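Local structure of cytochrome P450 (Bacillus megaterium, 5L92) at residues A[152-155]-A[156-159]; A[265-268]-A[269-272]. The protein binds heme and the steroid corticosterone and probably acts as a cytochrome P450 monooxygenase that hydroxylates such substrates. All coordinates share one frame; numbering follows the deposited sequence.

Contact 1 (A[152-155]-A[156-159]); sequences GVPI and EDQR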
loop_
_atom_site.group_PDB
_atom_site.type_symbol
_atom_site.label_atom_id
_atom_site.label_comp_id
_atom_site.label_asym_id
_atom_site.label_seq_id
_atom_site.Cartn_x
_atom_site.Cartn_y
_atom_site.Cartn_z
ATOM N N GLY A 152 -16.829 -6.104 -8.058
ATOM C CA GLY A 152 -17.882 -6.324 -9.021
ATOM C C GLY A 152 -18.066 -5.158 -9.965
ATOM O O GLY A 152 -19.194 -4.898 -10.403
ATOM N N VAL A 153 -16.984 -4.454 -10.308
ATOM C CA VAL A 153 -17.066 -3.299 -11.200
ATOM C C VAL A 153 -16.371 -3.657 -12.502
ATOM O O VAL A 153 -15.532 -4.569 -12.521
ATOM C CB VAL A 153 -16.446 -2.033 -10.570
ATOM C CG1 VAL A 153 -17.077 -1.744 -9.238
ATOM C CG2 VAL A 153 -14.904 -2.164 -10.404
ATOM N N PRO A 154 -16.657 -2.952 -13.597
ATOM C CA PRO A 154 -16.114 -3.353 -14.900
ATOM C C PRO A 154 -14.667 -2.923 -15.094
ATOM O O PRO A 154 -14.311 -1.745 -14.958
ATOM C CB PRO A 154 -17.036 -2.653 -15.907
ATOM C CG PRO A 154 -17.605 -1.498 -15.171
ATOM C CD PRO A 154 -17.722 -1.946 -13.720
ATOM N N ILE A 155 -13.837 -3.894 -15.459
ATOM C CA ILE A 155 -12.440 -3.610 -15.713
ATOM C C ILE A 155 -12.257 -2.686 -16.897
ATOM O O ILE A 155 -11.198 -2.077 -17.029
ATOM C CB ILE A 155 -11.669 -4.933 -15.909
ATOM C CG1 ILE A 155 -10.177 -4.671 -15.838
ATOM C CG2 ILE A 155 -12.043 -5.603 -17.248
ATOM C CD1 ILE A 155 -9.708 -4.136 -14.507
ATOM N N GLU A 156 -13.299 -2.503 -17.725
ATOM C CA GLU A 156 -13.244 -1.502 -18.793
ATOM C C GLU A 156 -13.060 -0.084 -18.248
ATOM O O GLU A 156 -12.630 0.816 -18.982
ATOM C CB GLU A 156 -14.521 -1.571 -19.652
ATOM C CG GLU A 156 -14.729 -2.916 -20.421
ATOM C CD GLU A 156 -15.137 -4.124 -19.539
ATOM O OE1 GLU A 156 -15.646 -3.950 -18.408
ATOM O OE2 GLU A 156 -14.946 -5.275 -19.997
ATOM N N ASP A 157 -13.358 0.139 -16.978
ATOM C CA ASP A 157 -13.109 1.434 -16.371
ATOM C C ASP A 157 -11.722 1.553 -15.738
ATOM O O ASP A 157 -11.478 2.531 -15.036
ATOM C CB ASP A 157 -14.185 1.714 -15.323
ATOM C CG ASP A 157 -15.559 1.865 -15.942
ATOM O OD1 ASP A 157 -15.612 2.217 -17.141
ATOM O OD2 ASP A 157 -16.564 1.636 -15.239
ATOM N N GLN A 158 -10.817 0.593 -15.985
ATOM C CA GLN A 158 -9.496 0.590 -15.345
ATOM C C GLN A 158 -8.785 1.934 -15.453
ATOM O O GLN A 158 -8.108 2.355 -14.515
ATOM C CB GLN A 158 -8.622 -0.514 -15.952
ATOM C CG GLN A 158 -7.094 -0.468 -15.575
ATOM C CD GLN A 158 -6.256 0.337 -16.582
ATOM O OE1 GLN A 158 -6.306 0.070 -17.779
ATOM N NE2 GLN A 158 -5.490 1.325 -16.098
ATOM N N ARG A 159 -8.910 2.621 -16.585
ATOM C CA ARG A 159 -8.122 3.826 -16.784
ATOM C C ARG A 159 -8.632 4.977 -15.920
ATOM O O ARG A 159 -7.835 5.767 -15.404
ATOM C CB ARG A 159 -8.122 4.200 -18.261
ATOM C CG ARG A 159 -7.475 5.564 -18.558
ATOM C CD ARG A 159 -7.531 5.902 -20.048
ATOM N NE ARG A 159 -7.503 4.681 -20.855
ATOM C CZ ARG A 159 -8.562 4.137 -21.447
ATOM N NH1 ARG A 159 -9.754 4.710 -21.373
ATOM N NH2 ARG A 159 -8.417 3.014 -22.129
#
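The ring of P154 and the carboxylate of D157 meet obliquely, with OD2 of D157 3.3 Å from CG of P154. The same OD2 is hydrogen-bonded to the hydroxyl of Y197 on helix 177-207, and the Y197 side chain also touches the proline. E156 returns over the turn: its CG stands anti to the carbonyl carbon (chi1 -63°) and the chain then bends at chi2, which carries OE1 back to 3.1 Å from CB of P154. On the way the glutamate crosses the I155 side chain at about a right angle, OE2 lying 4.0 Å from CG2 of I155. CD1, at the end of the other branch of I155, touches CB of Q158 at 4.0 Å; the amide NE2 of Q158 turns away to the hydroxyl of Y140. The backbone closes the turn by two i to i+3 bonds, D157 N to P154 O and Q158 N to I155 O, each 2.9 Å long. Such bonds belong to a tight 3-10-like turn. Here it follows the Schellman motif, with G152 at C-prime, that ends helix 141-151, and leads through D157, at the N-cap position but with no capping bond from its side chain, into helix 158-169 of the P450 fold.

Contact 2 (A[265-268]-A[269-272]); sequences FERL and KREK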
loop_
_atom_site.group_PDB
_atom_site.type_symbol
_atom_site.label_atom_id
_atom_site.label_comp_id
_atom_site.label_asym_id
_atom_site.label_seq_id
_atom_site.Cartn_x
_atom_site.Cartn_y
_atom_site.Cartn_z
ATOM N N PHE A 265 19.190 -12.789 -6.213
ATOM C CA PHE A 265 18.466 -13.355 -7.335
ATOM C C PHE A 265 18.994 -14.747 -7.701
ATOM O O PHE A 265 18.213 -15.674 -7.931
ATOM C CB PHE A 265 18.560 -12.379 -8.508
ATOM C CG PHE A 265 17.736 -12.764 -9.711
ATOM C CD1 PHE A 265 16.442 -13.162 -9.582
ATOM C CD2 PHE A 265 18.261 -12.674 -10.980
ATOM C CE1 PHE A 265 15.684 -13.488 -10.693
ATOM C CE2 PHE A 265 17.493 -12.985 -12.087
ATOM C CZ PHE A 265 16.213 -13.402 -11.935
ATOM N N GLU A 266 20.324 -14.927 -7.741
ATOM C CA GLU A 266 20.833 -16.251 -8.106
ATOM C C GLU A 266 20.453 -17.273 -7.054
ATOM O O GLU A 266 20.189 -18.431 -7.371
ATOM C CB GLU A 266 22.362 -16.248 -8.297
ATOM C CG GLU A 266 22.852 -15.420 -9.457
ATOM C CD GLU A 266 22.082 -15.672 -10.731
ATOM O OE1 GLU A 266 22.137 -16.798 -11.246
ATOM O OE2 GLU A 266 21.409 -14.743 -11.226
ATOM N N ARG A 267 20.380 -16.859 -5.798
ATOM C CA ARG A 267 20.071 -17.824 -4.769
ATOM C C ARG A 267 18.596 -18.196 -4.810
ATOM O O ARG A 267 18.232 -19.373 -4.725
ATOM C CB ARG A 267 20.478 -17.268 -3.415
ATOM C CG ARG A 267 20.171 -18.269 -2.335
ATOM C CD ARG A 267 20.699 -17.888 -0.983
ATOM N NE ARG A 267 20.221 -18.874 -0.026
ATOM C CZ ARG A 267 20.042 -18.655 1.267
ATOM N NH1 ARG A 267 20.313 -17.460 1.798
ATOM N NH2 ARG A 267 19.579 -19.645 2.020
ATOM N N LEU A 268 17.731 -17.199 -4.977
ATOM C CA LEU A 268 16.306 -17.455 -5.104
ATOM C C LEU A 268 16.012 -18.465 -6.209
ATOM O O LEU A 268 15.173 -19.353 -6.039
ATOM C CB LEU A 268 15.584 -16.126 -5.369
ATOM C CG LEU A 268 14.059 -16.200 -5.392
ATOM C CD1 LEU A 268 13.525 -16.733 -4.076
ATOM C CD2 LEU A 268 13.516 -14.778 -5.659
ATOM N N LYS A 269 16.681 -18.337 -7.352
ATOM C CA LYS A 269 16.490 -19.281 -8.449
ATOM C C LYS A 269 16.915 -20.684 -8.070
ATOM O O LYS A 269 16.272 -21.656 -8.487
ATOM C CB LYS A 269 17.254 -18.829 -9.686
ATOM C CG LYS A 269 16.579 -17.684 -10.380
ATOM C CD LYS A 269 17.322 -17.231 -11.637
ATOM C CE LYS A 269 18.625 -16.542 -11.293
ATOM N NZ LYS A 269 19.382 -16.197 -12.538
ATOM N N ARG A 270 17.977 -20.824 -7.251
ATOM C CA ARG A 270 18.356 -22.166 -6.802
ATOM C C ARG A 270 17.415 -22.684 -5.721
ATOM O O ARG A 270 17.247 -23.893 -5.579
ATOM C CB ARG A 270 19.798 -22.186 -6.259
ATOM C CG ARG A 270 20.899 -21.859 -7.304
ATOM C CD ARG A 270 22.325 -22.036 -6.726
ATOM N NE ARG A 270 22.615 -21.192 -5.562
ATOM C CZ ARG A 270 23.140 -19.970 -5.590
ATOM N NH1 ARG A 270 23.434 -19.371 -6.729
ATOM N NH2 ARG A 270 23.341 -19.325 -4.455
ATOM N N GLU A 271 16.823 -21.787 -4.919
ATOM C CA GLU A 271 16.049 -22.161 -3.741
ATOM C C GLU A 271 14.677 -21.473 -3.877
ATOM O O GLU A 271 14.408 -20.415 -3.280
ATOM C CB GLU A 271 16.765 -21.774 -2.463
ATOM C CG GLU A 271 17.977 -22.651 -2.086
ATOM C CD GLU A 271 18.777 -22.107 -0.883
ATOM O OE1 GLU A 271 18.277 -22.153 0.269
ATOM O OE2 GLU A 271 19.910 -21.602 -1.086
ATOM N N LYS A 272 13.811 -22.068 -4.703
ATOM C CA LYS A 272 12.517 -21.459 -4.972
ATOM C C LYS A 272 11.711 -21.302 -3.701
ATOM O O LYS A 272 11.016 -20.301 -3.526
ATOM C CB LYS A 272 11.725 -22.288 -5.990
ATOM C CG LYS A 272 12.223 -22.140 -7.426
ATOM C CD LYS A 272 11.445 -23.039 -8.410
ATOM C CE LYS A 272 12.242 -23.267 -9.696
ATOM N NZ LYS A 272 12.971 -22.030 -10.134
#
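One face of the F265 ring carries the K269 side chain, with CE of K269 3.9 Å from the ring centroid in a CH-pi contact. Beyond it, NZ of K269 lies off-centre over the same ring, 33° from the normal, as a cation-pi partner. The R270 guanidinium has E266 O and CA of R267 over one face. At the edge of the R267 guanidinium lies the E271 carboxylate, in a salt bridge: NE of R267 gives a nearly straight bond of 2.9 Å to OE2 of E271, in the guanidinium plane but from above the carboxylate plane, and a weak NH2 to OE1 bond completes the pair. These are i to i+4 neighbours across the C-terminal end of helix 262-270, where E271 N still bonds to R267 O at 2.8 Å. The extended R267 chain carries its guanidinium out to E271 and, through NH1, to a second salt bridge with D336. A leucine in place of R267 would probably leave both carboxylates without their shared cation. K269 bends at chi3 (-70°), bringing NZ into a salt bridge with E266, 2.8 Å from OE2 on its syn side but tilted out of the carboxylate plane; NZ also bonds to the carbonyl O of P374.

In the fold
Contact 1 comes first along the chain and closes before contact 2 opens, with their centres 36 Å apart and their nearest atoms about 26 Å apart. Both belong to the cytochrome P450 fold but have no helix in common. Contact 1 joins helix 141-151 to helix 158-169 near the surface and packs beside helix 177-207; contact 2 occupies the C-terminal end of helix 262-270, against helices 247-260 and 355-372. Between them in sequence runs helix 229-245, which supplies L238, I241 and A242 to the corticosterone pocket. The two contacts thus belong to separate, outlying parts of the helical fold, both away from the heme and steroid sites.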